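Probable mRNA-capping enzyme (Acanthamoeba polyphaga mimivirus, PDB 3BGY) removes, through this N-terminal tunnel-type triphosphatase domain of a multifunctional capping enzyme, the terminal phosphate from the 5'-triphosphate end of mRNA. Local coordinates at residues 13-27 and 218-232. Numbering follows the deposited sequence. Where two conformers were deposited one is given.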
# COMPACT_ATOMS: atom_id res chain seq x y z
N THR A 13 -0.01 -15.74 22.50
CA THR A 13 -0.24 -16.07 21.09
C THR A 13 -1.27 -15.10 20.54
O THR A 13 -2.19 -14.69 21.24
CB THR A 13 -0.75 -17.53 20.87
OG1 THR A 13 -1.96 -17.75 21.60
CG2 THR A 13 0.30 -18.55 21.28
N ILE A 14 -1.10 -14.73 19.27
CA ILE A 14 -2.00 -13.81 18.58
C ILE A 14 -3.10 -14.54 17.84
O ILE A 14 -4.26 -14.14 17.91
CB ILE A 14 -1.21 -12.90 17.56
CG1 ILE A 14 -0.26 -11.99 18.32
CG2 ILE A 14 -2.18 -12.02 16.72
CD1 ILE A 14 0.64 -11.16 17.42
N PHE A 15 -2.74 -15.63 17.18
CA PHE A 15 -3.68 -16.38 16.36
C PHE A 15 -4.35 -17.55 17.05
O PHE A 15 -3.70 -18.30 17.79
CB PHE A 15 -2.99 -16.93 15.09
CG PHE A 15 -2.22 -15.89 14.31
CD1 PHE A 15 -2.82 -14.66 13.96
CD2 PHE A 15 -0.88 -16.13 13.93
CE1 PHE A 15 -2.09 -13.69 13.25
CE2 PHE A 15 -0.16 -15.16 13.21
CZ PHE A 15 -0.77 -13.94 12.88
N SER A 16 -5.63 -17.74 16.73
CA SER A 16 -6.38 -18.90 17.22
C SER A 16 -5.91 -20.06 16.34
O SER A 16 -5.26 -19.84 15.30
CB SER A 16 -7.87 -18.69 16.99
OG SER A 16 -8.15 -18.59 15.61
N GLU A 17 -6.29 -21.29 16.68
CA GLU A 17 -5.89 -22.44 15.88
C GLU A 17 -6.40 -22.33 14.43
O GLU A 17 -5.63 -22.58 13.48
CB GLU A 17 -6.36 -23.75 16.53
CG GLU A 17 -5.97 -24.99 15.72
CD GLU A 17 -6.48 -26.28 16.32
OE1 GLU A 17 -7.29 -26.24 17.26
OE2 GLU A 17 -6.03 -27.35 15.85
N ASN A 18 -7.64 -21.88 14.25
CA ASN A 18 -8.17 -21.76 12.91
C ASN A 18 -7.50 -20.65 12.12
O ASN A 18 -7.24 -20.82 10.93
CB ASN A 18 -9.68 -21.56 12.89
CG ASN A 18 -10.25 -21.70 11.48
OD1 ASN A 18 -9.99 -22.69 10.79
ND2 ASN A 18 -10.98 -20.69 11.03
N GLU A 19 -7.24 -19.51 12.77
CA GLU A 19 -6.56 -18.38 12.10
C GLU A 19 -5.17 -18.82 11.70
O GLU A 19 -4.76 -18.58 10.56
CB GLU A 19 -6.47 -17.20 13.04
CG GLU A 19 -7.78 -16.45 13.19
CD GLU A 19 -7.83 -15.56 14.42
OE1 GLU A 19 -6.90 -15.56 15.25
OE2 GLU A 19 -8.84 -14.84 14.54
N TYR A 20 -4.48 -19.50 12.60
CA TYR A 20 -3.13 -20.04 12.32
C TYR A 20 -3.14 -20.89 11.04
O TYR A 20 -2.36 -20.68 10.11
CB TYR A 20 -2.65 -20.89 13.51
CG TYR A 20 -1.23 -21.44 13.44
CD1 TYR A 20 -0.93 -22.60 12.68
CD2 TYR A 20 -0.21 -20.87 14.22
CE1 TYR A 20 0.36 -23.19 12.72
CE2 TYR A 20 1.06 -21.44 14.27
CZ TYR A 20 1.34 -22.61 13.51
OH TYR A 20 2.57 -23.17 13.56
N ASN A 21 -4.04 -21.88 10.97
CA ASN A 21 -4.10 -22.76 9.79
C ASN A 21 -4.47 -22.05 8.48
O ASN A 21 -3.91 -22.35 7.42
CB ASN A 21 -5.05 -23.94 10.09
CG ASN A 21 -4.47 -24.86 11.15
OD1 ASN A 21 -3.25 -24.90 11.33
ND2 ASN A 21 -5.33 -25.64 11.82
N GLU A 22 -5.36 -21.07 8.58
CA GLU A 22 -5.77 -20.31 7.40
C GLU A 22 -4.63 -19.40 6.92
O GLU A 22 -4.42 -19.30 5.73
CB GLU A 22 -7.02 -19.49 7.71
CG GLU A 22 -8.28 -20.34 7.75
CD GLU A 22 -9.58 -19.53 7.87
OE1 GLU A 22 -9.55 -18.29 7.67
OE2 GLU A 22 -10.64 -20.16 8.13
N ILE A 23 -3.89 -18.82 7.86
CA ILE A 23 -2.75 -17.93 7.53
C ILE A 23 -1.62 -18.76 6.91
O ILE A 23 -0.94 -18.30 5.99
CB ILE A 23 -2.29 -17.12 8.76
CG1 ILE A 23 -3.40 -16.14 9.11
CG2 ILE A 23 -1.01 -16.28 8.48
CD1 ILE A 23 -3.33 -15.57 10.51
N VAL A 24 -1.39 -19.97 7.41
CA VAL A 24 -0.36 -20.86 6.80
C VAL A 24 -0.68 -21.12 5.32
O VAL A 24 0.20 -21.03 4.47
CB VAL A 24 -0.20 -22.18 7.65
CG1 VAL A 24 0.60 -23.27 6.92
CG2 VAL A 24 0.46 -21.84 8.94
N GLU A 25 -1.95 -21.34 4.99
CA GLU A 25 -2.36 -21.54 3.60
C GLU A 25 -2.14 -20.27 2.78
O GLU A 25 -1.64 -20.35 1.66
CB GLU A 25 -3.83 -21.99 3.51
CG GLU A 25 -4.10 -23.28 4.27
CD GLU A 25 -5.48 -23.85 4.03
OE1 GLU A 25 -6.48 -23.15 4.32
OE2 GLU A 25 -5.56 -25.01 3.56
N MET A 26 -2.45 -19.11 3.38
CA MET A 26 -2.27 -17.81 2.71
C MET A 26 -0.80 -17.57 2.44
O MET A 26 -0.44 -17.04 1.39
CB MET A 26 -2.82 -16.65 3.54
CG MET A 26 -4.31 -16.62 3.61
SD MET A 26 -4.84 -15.37 4.81
CE MET A 26 -4.44 -13.87 3.92
N LEU A 27 0.05 -17.97 3.38
CA LEU A 27 1.51 -17.80 3.21
C LEU A 27 2.06 -18.68 2.10
O LEU A 27 2.97 -18.28 1.37
CB LEU A 27 2.25 -18.10 4.52
CG LEU A 27 2.18 -17.01 5.58
CD1 LEU A 27 2.48 -17.56 6.96
CD2 LEU A 27 3.14 -15.89 5.22
N LYS A 218 8.38 -15.31 1.72
CA LYS A 218 7.59 -16.13 2.67
C LYS A 218 8.42 -16.37 3.93
O LYS A 218 9.66 -16.38 3.87
CB LYS A 218 7.27 -17.50 2.04
CG LYS A 218 6.44 -18.49 2.91
CD LYS A 218 6.66 -19.98 2.52
CE LYS A 218 8.14 -20.42 2.61
NZ LYS A 218 8.33 -21.90 2.82
N ILE A 219 7.74 -16.42 5.07
CA ILE A 219 8.37 -16.72 6.35
C ILE A 219 7.43 -17.69 7.06
O ILE A 219 6.27 -17.81 6.68
CB ILE A 219 8.61 -15.48 7.27
CG1 ILE A 219 7.31 -14.72 7.60
CG2 ILE A 219 9.61 -14.53 6.63
CD1 ILE A 219 7.48 -13.56 8.55
N ASP A 220 7.95 -18.35 8.09
CA ASP A 220 7.15 -19.29 8.88
C ASP A 220 6.15 -18.43 9.66
O ASP A 220 6.49 -17.36 10.13
CB ASP A 220 8.06 -20.01 9.86
CG ASP A 220 7.36 -21.17 10.59
OD1 ASP A 220 6.78 -20.94 11.66
OD2 ASP A 220 7.41 -22.29 10.08
N ILE A 221 4.95 -18.95 9.89
CA ILE A 221 3.96 -18.19 10.66
C ILE A 221 4.39 -17.85 12.09
O ILE A 221 3.96 -16.85 12.66
CB ILE A 221 2.62 -18.92 10.66
CG1 ILE A 221 1.51 -17.99 11.18
CG2 ILE A 221 2.72 -20.19 11.46
CD1 ILE A 221 0.14 -18.58 11.13
N ASN A 222 5.24 -18.71 12.66
CA ASN A 222 5.71 -18.47 14.02
C ASN A 222 6.65 -17.27 14.05
O ASN A 222 6.65 -16.50 15.00
CB ASN A 222 6.33 -19.74 14.60
CG ASN A 222 5.29 -20.82 14.80
OD1 ASN A 222 4.46 -20.71 15.72
ND2 ASN A 222 5.23 -21.78 13.90
N THR A 223 7.43 -17.11 12.97
CA THR A 223 8.30 -15.92 12.82
C THR A 223 7.40 -14.66 12.64
O THR A 223 7.66 -13.59 13.24
CB THR A 223 9.22 -16.11 11.61
OG1 THR A 223 9.92 -17.33 11.79
CG2 THR A 223 10.23 -14.99 11.46
N LEU A 224 6.33 -14.80 11.86
CA LEU A 224 5.39 -13.69 11.63
C LEU A 224 4.74 -13.27 12.94
O LEU A 224 4.69 -12.08 13.25
CB LEU A 224 4.31 -14.08 10.63
CG LEU A 224 3.16 -13.09 10.36
CD1 LEU A 224 3.70 -11.85 9.65
CD2 LEU A 224 2.08 -13.74 9.56
N GLU A 225 4.34 -14.26 13.75
CA GLU A 225 3.67 -13.97 15.03
C GLU A 225 4.63 -13.24 15.95
O GLU A 225 4.24 -12.25 16.58
CB GLU A 225 3.16 -15.27 15.68
CG GLU A 225 2.11 -15.07 16.75
CD GLU A 225 1.37 -16.36 17.11
OE1 GLU A 225 1.94 -17.46 16.95
OE2 GLU A 225 0.21 -16.26 17.53
N SER A 226 5.91 -13.65 15.98
CA SER A 226 6.93 -12.98 16.80
C SER A 226 7.14 -11.54 16.33
O SER A 226 7.25 -10.63 17.14
CB SER A 226 8.26 -13.71 16.73
OG SER A 226 8.17 -14.96 17.36
N GLU A 227 7.13 -11.34 15.01
CA GLU A 227 7.31 -9.99 14.47
C GLU A 227 6.10 -9.10 14.77
O GLU A 227 6.26 -7.94 15.14
CB GLU A 227 7.60 -10.03 12.96
CG GLU A 227 9.01 -10.48 12.67
CD GLU A 227 9.40 -10.44 11.20
OE1 GLU A 227 8.65 -9.88 10.38
OE2 GLU A 227 10.48 -10.99 10.87
N LEU A 228 4.90 -9.68 14.75
CA LEU A 228 3.70 -8.89 15.04
C LEU A 228 3.65 -8.53 16.52
O LEU A 228 3.21 -7.44 16.86
CB LEU A 228 2.43 -9.63 14.63
CG LEU A 228 2.27 -9.94 13.14
CD1 LEU A 228 0.98 -10.64 12.89
CD2 LEU A 228 2.37 -8.67 12.34
N LEU A 229 4.12 -9.44 17.38
CA LEU A 229 4.18 -9.17 18.83
C LEU A 229 5.13 -8.01 19.12
O LEU A 229 4.82 -7.16 19.95
CB LEU A 229 4.60 -10.42 19.61
CG LEU A 229 3.47 -11.41 19.88
CD1 LEU A 229 4.03 -12.66 20.53
CD2 LEU A 229 2.39 -10.75 20.76
N ASN A 230 6.26 -7.94 18.40
CA ASN A 230 7.23 -6.86 18.57
C ASN A 230 6.60 -5.50 18.24
O ASN A 230 6.77 -4.53 18.99
CB ASN A 230 8.47 -7.07 17.69
CG ASN A 230 9.40 -8.16 18.22
OD1 ASN A 230 9.30 -8.59 19.37
ND2 ASN A 230 10.33 -8.58 17.37
N VAL A 231 5.81 -5.45 17.15
CA VAL A 231 5.13 -4.21 16.75
C VAL A 231 4.05 -3.82 17.78
O VAL A 231 3.94 -2.64 18.17
CB VAL A 231 4.48 -4.33 15.34
CG1 VAL A 231 3.82 -3.02 14.94
CG2 VAL A 231 5.54 -4.73 14.32
N PHE A 232 3.28 -4.82 18.26
CA PHE A 232 2.27 -4.56 19.30
C PHE A 232 2.88 -4.04 20.59
O PHE A 232 2.28 -3.23 21.27
CB PHE A 232 1.42 -5.80 19.59
CG PHE A 232 0.27 -5.98 18.64
CD1 PHE A 232 -0.76 -5.01 18.58
CD2 PHE A 232 0.22 -7.09 17.79
CE1 PHE A 232 -1.84 -5.16 17.67
CE2 PHE A 232 -0.85 -7.25 16.88
CZ PHE A 232 -1.88 -6.28 16.82
O HOH W 1 -0.72 -19.11 17.25
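Ile221, in the first turn of its helix, drives its side chain as a knob into the hole formed by Tyr20, Ile23, Val24 and Leu27. Beta-branching gives it two arms for two surfaces: with CG1 anti to the backbone N (chi1 -167°), CD1 runs deep and lies 3.7 Å from Ile23 CB, while CG2 lies over one face of the Tyr20 ring, 3.8 Å from its centroid in a CH-pi contact. The phenol thus covers the knob and carries its hydroxyl to Asn222, whose ND2 donates to Tyr20 OH over 3.0 Å and also to OD1 of the N-cap residue Asp220. Helix segments 17-27 and 221-232, from the two ends of the domain's sequence, cross at 111° outside its eight-stranded antiparallel barrel, with Leu27 and Leu224 also touching strand 208-215. Extended Glu225 reaches back to the loop ahead of helix 17-32, where its carboxylate satisfies two N-H groups: OE2 accepts from Ile14 N at 2.7 Å and Phe15 N at 3.0 Å, from opposite faces of its plane. Phe15, its ring 20° from that plane, reaches inward until CZ meets Leu228 CD1 at 3.7 Å. Ile14 crosses Leu228 at about a right angle and runs opposite to Leu229; its CD1 packs against both and touches Phe232 CD2.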